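Local coordinates for protein argonaute (PDB 5I4A) that uses short 5'-hydroxyl guide RNAs to bind complementary target nucleic acid and cleave single-stranded DNA, at residues A[288-296]-A[420-431]. Numbering follows the deposited sequence.
Sequences SFYKNEQPL and YKMGNFIPECKP. With nucleotides of chain B.
Phe289 lays one ring face on Pro431, whose CA stands 3.7 Å from the ring centroid in a CH-pi contact. The rim of the same ring meets the helix 412-424, with CE2 3.7 Å from Gly423 CA, and its edge is turned to the face of Tyr420 in an offset edge-to-face pair, planes at 77°. CG of Phe289 lies anti to its carbonyl carbon (chi1 -88°), which lays the ring over Pro431 with its edge turned to the helix; Cys429 CB closes in at the edge. Cutting Phe289 back to an alanine would probably leave a gap beside Gly423 and take the aromatic partner from Pro431 and Tyr420. Three backbone hydrogen bonds join 288-296 to 420-431: Tyr290 N to Pro431 O, Lys291 N to Lys430 O, and Lys430 N to Lys291 O (2.9 Å). An Asx turn, Gln294 N to Asn292 OD1 (2.9 Å), sets that oxygen 3.4 Å from Cys429 SG. Farther along, Leu296 CD1 packs on Met422 CB at 4.0 Å. The helix thus receives Phe289 of linker L2 and Leu296 of the Mid domain's own first strand. Tyr290 and Lys291 opposite Lys430 form a classic beta bulge, joining linker L2 to the Mid-PIWI junction.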
loop_
_atom_site.group_PDB
_atom_site.type_symbol
_atom_site.label_atom_id
_atom_site.label_comp_id
_atom_site.label_asym_id
_atom_site.label_seq_id
_atom_site.Cartn_x
_atom_site.Cartn_y
_atom_site.Cartn_z
ATOM N N SER A 288 -17.490 16.615 -20.748
ATOM C CA SER A 288 -17.184 15.524 -21.669
ATOM C C SER A 288 -15.710 15.133 -21.641
ATOM O O SER A 288 -14.870 15.895 -21.150
ATOM C CB SER A 288 -17.616 15.893 -23.093
ATOM O OG SER A 288 -17.614 14.753 -23.941
ATOM N N PHE A 289 -15.397 13.936 -22.144
ATOM C CA PHE A 289 -14.011 13.499 -22.271
ATOM C C PHE A 289 -13.193 14.539 -23.023
ATOM O O PHE A 289 -13.658 15.120 -24.006
ATOM C CB PHE A 289 -13.920 12.166 -23.022
ATOM C CG PHE A 289 -14.033 10.946 -22.150
ATOM C CD1 PHE A 289 -14.618 11.008 -20.895
ATOM C CD2 PHE A 289 -13.542 9.728 -22.594
ATOM C CE1 PHE A 289 -14.715 9.874 -20.104
ATOM C CE2 PHE A 289 -13.633 8.593 -21.809
ATOM C CZ PHE A 289 -14.219 8.666 -20.563
ATOM N N TYR A 290 -11.963 14.764 -22.555
ATOM C CA TYR A 290 -11.023 15.600 -23.296
ATOM C C TYR A 290 -10.905 15.138 -24.745
ATOM O O TYR A 290 -10.878 15.957 -25.671
ATOM C CB TYR A 290 -9.658 15.573 -22.607
ATOM C CG TYR A 290 -8.584 16.398 -23.283
ATOM C CD1 TYR A 290 -8.630 17.786 -23.261
ATOM C CD2 TYR A 290 -7.513 15.787 -23.924
ATOM C CE1 TYR A 290 -7.647 18.544 -23.870
ATOM C CE2 TYR A 290 -6.523 16.536 -24.535
ATOM C CZ TYR A 290 -6.597 17.914 -24.505
ATOM O OH TYR A 290 -5.617 18.666 -25.111
ATOM N N LYS A 291 -10.857 13.828 -24.959
ATOM C CA LYS A 291 -10.803 13.249 -26.293
ATOM C C LYS A 291 -11.675 12.006 -26.322
ATOM O O LYS A 291 -11.500 11.104 -25.498
ATOM C CB LYS A 291 -9.366 12.896 -26.686
ATOM C CG LYS A 291 -9.224 12.293 -28.071
ATOM C CD LYS A 291 -8.018 11.371 -28.124
ATOM C CE LYS A 291 -7.301 11.453 -29.458
ATOM N NZ LYS A 291 -5.967 12.101 -29.312
ATOM N N ASN A 292 -12.619 11.970 -27.258
ATOM C CA ASN A 292 -13.444 10.787 -27.457
ATOM C C ASN A 292 -13.810 10.669 -28.931
ATOM O O ASN A 292 -12.962 10.301 -29.752
ATOM C CB ASN A 292 -14.697 10.842 -26.577
ATOM C CG ASN A 292 -15.334 9.473 -26.378
ATOM O OD1 ASN A 292 -15.314 8.629 -27.274
ATOM N ND2 ASN A 292 -15.903 9.251 -25.197
ATOM N N GLU A 293 -15.057 11.001 -29.275
ATOM C CA GLU A 293 -15.581 10.844 -30.634
ATOM C C GLU A 293 -15.466 9.401 -31.114
ATOM O O GLU A 293 -15.379 9.139 -32.317
ATOM C CB GLU A 293 -14.893 11.788 -31.630
ATOM C CG GLU A 293 -14.803 13.246 -31.192
ATOM C CD GLU A 293 -13.506 13.560 -30.468
ATOM O OE1 GLU A 293 -13.564 13.911 -29.272
ATOM O OE2 GLU A 293 -12.429 13.447 -31.097
ATOM N N GLN A 294 -15.460 8.455 -30.174
ATOM C CA GLN A 294 -15.314 7.038 -30.457
ATOM C C GLN A 294 -16.620 6.303 -30.176
ATOM O O GLN A 294 -17.413 6.735 -29.333
ATOM C CB GLN A 294 -14.198 6.416 -29.608
ATOM C CG GLN A 294 -12.865 7.147 -29.691
ATOM C CD GLN A 294 -12.216 7.027 -31.057
ATOM O OE1 GLN A 294 -11.798 8.021 -31.655
ATOM N NE2 GLN A 294 -12.122 5.801 -31.555
ATOM N N PRO A 295 -16.880 5.197 -30.869
ATOM C CA PRO A 295 -18.077 4.410 -30.565
ATOM C C PRO A 295 -17.872 3.547 -29.329
ATOM O O PRO A 295 -16.776 3.043 -29.068
ATOM C CB PRO A 295 -18.259 3.548 -31.819
ATOM C CG PRO A 295 -16.870 3.378 -32.344
ATOM C CD PRO A 295 -16.145 4.664 -32.031
ATOM N N LEU A 296 -18.945 3.396 -28.558
ATOM C CA LEU A 296 -18.991 2.469 -27.434
ATOM C C LEU A 296 -19.755 1.230 -27.886
ATOM O O LEU A 296 -20.972 1.283 -28.090
ATOM C CB LEU A 296 -19.652 3.115 -26.219
ATOM C CG LEU A 296 -19.781 2.236 -24.971
ATOM C CD1 LEU A 296 -18.416 1.751 -24.509
ATOM C CD2 LEU A 296 -20.493 2.986 -23.855
ATOM N N TYR A 420 -17.818 5.391 -17.438
ATOM C CA TYR A 420 -16.522 6.058 -17.382
ATOM C C TYR A 420 -15.386 5.051 -17.506
ATOM O O TYR A 420 -14.432 5.262 -18.264
ATOM C CB TYR A 420 -16.395 6.859 -16.083
ATOM C CG TYR A 420 -15.069 7.572 -15.952
ATOM C CD1 TYR A 420 -13.950 6.921 -15.438
ATOM C CD2 TYR A 420 -14.930 8.895 -16.351
ATOM C CE1 TYR A 420 -12.733 7.566 -15.331
ATOM C CE2 TYR A 420 -13.718 9.550 -16.243
ATOM C CZ TYR A 420 -12.624 8.880 -15.730
ATOM O OH TYR A 420 -11.415 9.527 -15.620
ATOM N N LYS A 421 -15.467 3.953 -16.747
ATOM C CA LYS A 421 -14.445 2.914 -16.816
ATOM C C LYS A 421 -14.295 2.379 -18.236
ATOM O O LYS A 421 -13.176 2.166 -18.717
ATOM C CB LYS A 421 -14.789 1.777 -15.855
ATOM C CG LYS A 421 -13.848 0.589 -15.946
ATOM C CD LYS A 421 -14.221 -0.506 -14.967
ATOM C CE LYS A 421 -13.150 -1.582 -14.942
ATOM N NZ LYS A 421 -13.407 -2.645 -13.922
ATOM N N MET A 422 -15.419 2.159 -18.922
ATOM C CA MET A 422 -15.368 1.699 -20.306
ATOM C C MET A 422 -14.603 2.680 -21.183
ATOM O O MET A 422 -13.738 2.281 -21.973
ATOM C CB MET A 422 -16.784 1.493 -20.839
ATOM C CG MET A 422 -17.527 0.344 -20.195
ATOM S SD MET A 422 -19.185 0.195 -20.874
ATOM C CE MET A 422 -19.782 -1.227 -19.976
ATOM N N GLY A 423 -14.904 3.974 -21.052
ATOM C CA GLY A 423 -14.132 4.975 -21.773
ATOM C C GLY A 423 -12.662 4.930 -21.409
ATOM O O GLY A 423 -11.792 5.021 -22.278
ATOM N N ASN A 424 -12.370 4.772 -20.114
ATOM C CA ASN A 424 -10.994 4.638 -19.652
ATOM C C ASN A 424 -10.275 3.479 -20.337
ATOM O O ASN A 424 -9.060 3.547 -20.555
ATOM C CB ASN A 424 -10.989 4.451 -18.132
ATOM C CG ASN A 424 -9.806 5.118 -17.457
ATOM O OD1 ASN A 424 -9.339 6.171 -17.890
ATOM N ND2 ASN A 424 -9.318 4.506 -16.385
ATOM N N PHE A 425 -10.999 2.415 -20.688
ATOM C CA PHE A 425 -10.403 1.222 -21.278
ATOM C C PHE A 425 -10.340 1.265 -22.799
ATOM O O PHE A 425 -9.878 0.297 -23.410
ATOM C CB PHE A 425 -11.169 -0.030 -20.838
ATOM C CG PHE A 425 -10.659 -0.637 -19.563
ATOM C CD1 PHE A 425 -10.862 -0.006 -18.347
ATOM C CD2 PHE A 425 -9.982 -1.846 -19.578
ATOM C CE1 PHE A 425 -10.396 -0.565 -17.172
ATOM C CE2 PHE A 425 -9.514 -2.411 -18.408
ATOM C CZ PHE A 425 -9.721 -1.770 -17.203
ATOM N N ILE A 426 -10.788 2.350 -23.423
ATOM C CA ILE A 426 -10.661 2.537 -24.866
ATOM C C ILE A 426 -9.417 3.383 -25.112
ATOM O O ILE A 426 -9.399 4.566 -24.730
ATOM C CB ILE A 426 -11.913 3.189 -25.464
ATOM C CG1 ILE A 426 -13.100 2.231 -25.355
ATOM C CG2 ILE A 426 -11.671 3.573 -26.916
ATOM C CD1 ILE A 426 -14.446 2.871 -25.633
ATOM N N PRO A 427 -8.365 2.835 -25.731
ATOM C CA PRO A 427 -7.113 3.596 -25.863
ATOM C C PRO A 427 -7.237 4.849 -26.711
ATOM O O PRO A 427 -6.436 5.772 -26.534
ATOM C CB PRO A 427 -6.145 2.582 -26.490
ATOM C CG PRO A 427 -7.016 1.526 -27.097
ATOM C CD PRO A 427 -8.243 1.459 -26.242
ATOM N N GLU A 428 -8.207 4.929 -27.616
ATOM C CA GLU A 428 -8.371 6.150 -28.393
ATOM C C GLU A 428 -9.074 7.252 -27.616
ATOM O O GLU A 428 -9.232 8.358 -28.146
ATOM C CB GLU A 428 -9.132 5.864 -29.690
ATOM C CG GLU A 428 -8.360 5.014 -30.692
ATOM C CD GLU A 428 -8.315 3.548 -30.306
ATOM O OE1 GLU A 428 -9.265 3.083 -29.639
ATOM O OE2 GLU A 428 -7.328 2.866 -30.661
ATOM N N CYS A 429 -9.497 6.985 -26.385
ATOM C CA CYS A 429 -10.129 7.984 -25.540
ATOM C C CYS A 429 -9.133 8.558 -24.536
ATOM O O CYS A 429 -8.112 7.941 -24.214
ATOM C CB CYS A 429 -11.326 7.389 -24.794
ATOM S SG CYS A 429 -12.735 6.979 -25.839
ATOM N N LYS A 430 -9.446 9.749 -24.050
ATOM C CA LYS A 430 -8.689 10.382 -22.967
ATOM C C LYS A 430 -9.689 11.164 -22.131
ATOM O O LYS A 430 -10.175 12.224 -22.555
ATOM C CB LYS A 430 -7.574 11.282 -23.487
ATOM C CG LYS A 430 -6.793 12.002 -22.389
ATOM C CD LYS A 430 -6.226 11.028 -21.361
ATOM C CE LYS A 430 -5.167 10.118 -21.961
ATOM N NZ LYS A 430 -4.663 9.147 -20.950
ATOM N N PRO A 431 -10.056 10.653 -20.953
ATOM C CA PRO A 431 -11.049 11.358 -20.126
ATOM C C PRO A 431 -10.657 12.784 -19.777
ATOM O O PRO A 431 -11.535 13.652 -19.704
ATOM C CB PRO A 431 -11.141 10.473 -18.877
ATOM C CG PRO A 431 -10.807 9.096 -19.385
ATOM C CD PRO A 431 -9.734 9.318 -20.419
ATOM P P A B 2 -18.999 -4.316 -9.413
ATOM O OP1 A B 2 -18.775 -4.144 -7.958
ATOM O OP2 A B 2 -20.374 -4.527 -9.928
ATOM O "O5'" A B 2 -18.388 -3.029 -10.124
ATOM C "C5'" A B 2 -18.342 -2.912 -11.539
ATOM C "C4'" A B 2 -17.976 -1.509 -11.942
ATOM O "O4'" A B 2 -19.077 -0.619 -11.616
ATOM C "C3'" A B 2 -16.784 -0.916 -11.206
ATOM O "O3'" A B 2 -15.539 -1.291 -11.767
ATOM C "C2'" A B 2 -17.067 0.578 -11.257
ATOM O "O2'" A B 2 -16.752 1.113 -12.533
ATOM C "C1'" A B 2 -18.583 0.591 -11.087
ATOM N N9 A B 2 -18.969 0.649 -9.665
ATOM C C8 A B 2 -19.478 -0.366 -8.895
ATOM N N7 A B 2 -19.729 -0.020 -7.654
ATOM C C5 A B 2 -19.355 1.318 -7.609
ATOM C C6 A B 2 -19.369 2.271 -6.576
ATOM N N6 A B 2 -19.794 2.013 -5.334
ATOM N N1 A B 2 -18.924 3.514 -6.864
ATOM C C2 A B 2 -18.500 3.775 -8.105
ATOM N N3 A B 2 -18.439 2.957 -9.156
ATOM C C4 A B 2 -18.886 1.737 -8.837
ATOM P P U B 3 -14.251 -1.431 -10.820
ATOM O OP1 U B 3 -13.064 -1.725 -11.661
ATOM O OP2 U B 3 -14.586 -2.335 -9.695
ATOM O "O5'" U B 3 -14.074 0.033 -10.233
ATOM C "C5'" U B 3 -13.608 0.229 -8.912
ATOM C "C4'" U B 3 -13.792 1.656 -8.472
ATOM O "O4'" U B 3 -15.194 1.913 -8.192
ATOM C "C3'" U B 3 -13.074 2.030 -7.188
ATOM O "O3'" U B 3 -11.722 2.377 -7.416
ATOM C "C2'" U B 3 -13.907 3.183 -6.653
ATOM O "O2'" U B 3 -13.575 4.388 -7.320
ATOM C "C1'" U B 3 -15.316 2.762 -7.071
ATOM N N1 U B 3 -16.000 2.008 -5.997
ATOM C C2 U B 3 -16.376 2.686 -4.849
ATOM O O2 U B 3 -16.183 3.876 -4.670
ATOM N N3 U B 3 -16.996 1.908 -3.903
ATOM C C4 U B 3 -17.273 0.562 -3.985
ATOM O O4 U B 3 -17.842 0.005 -3.045
ATOM C C5 U B 3 -16.854 -0.065 -5.199
ATOM C C6 U B 3 -16.246 0.665 -6.139
#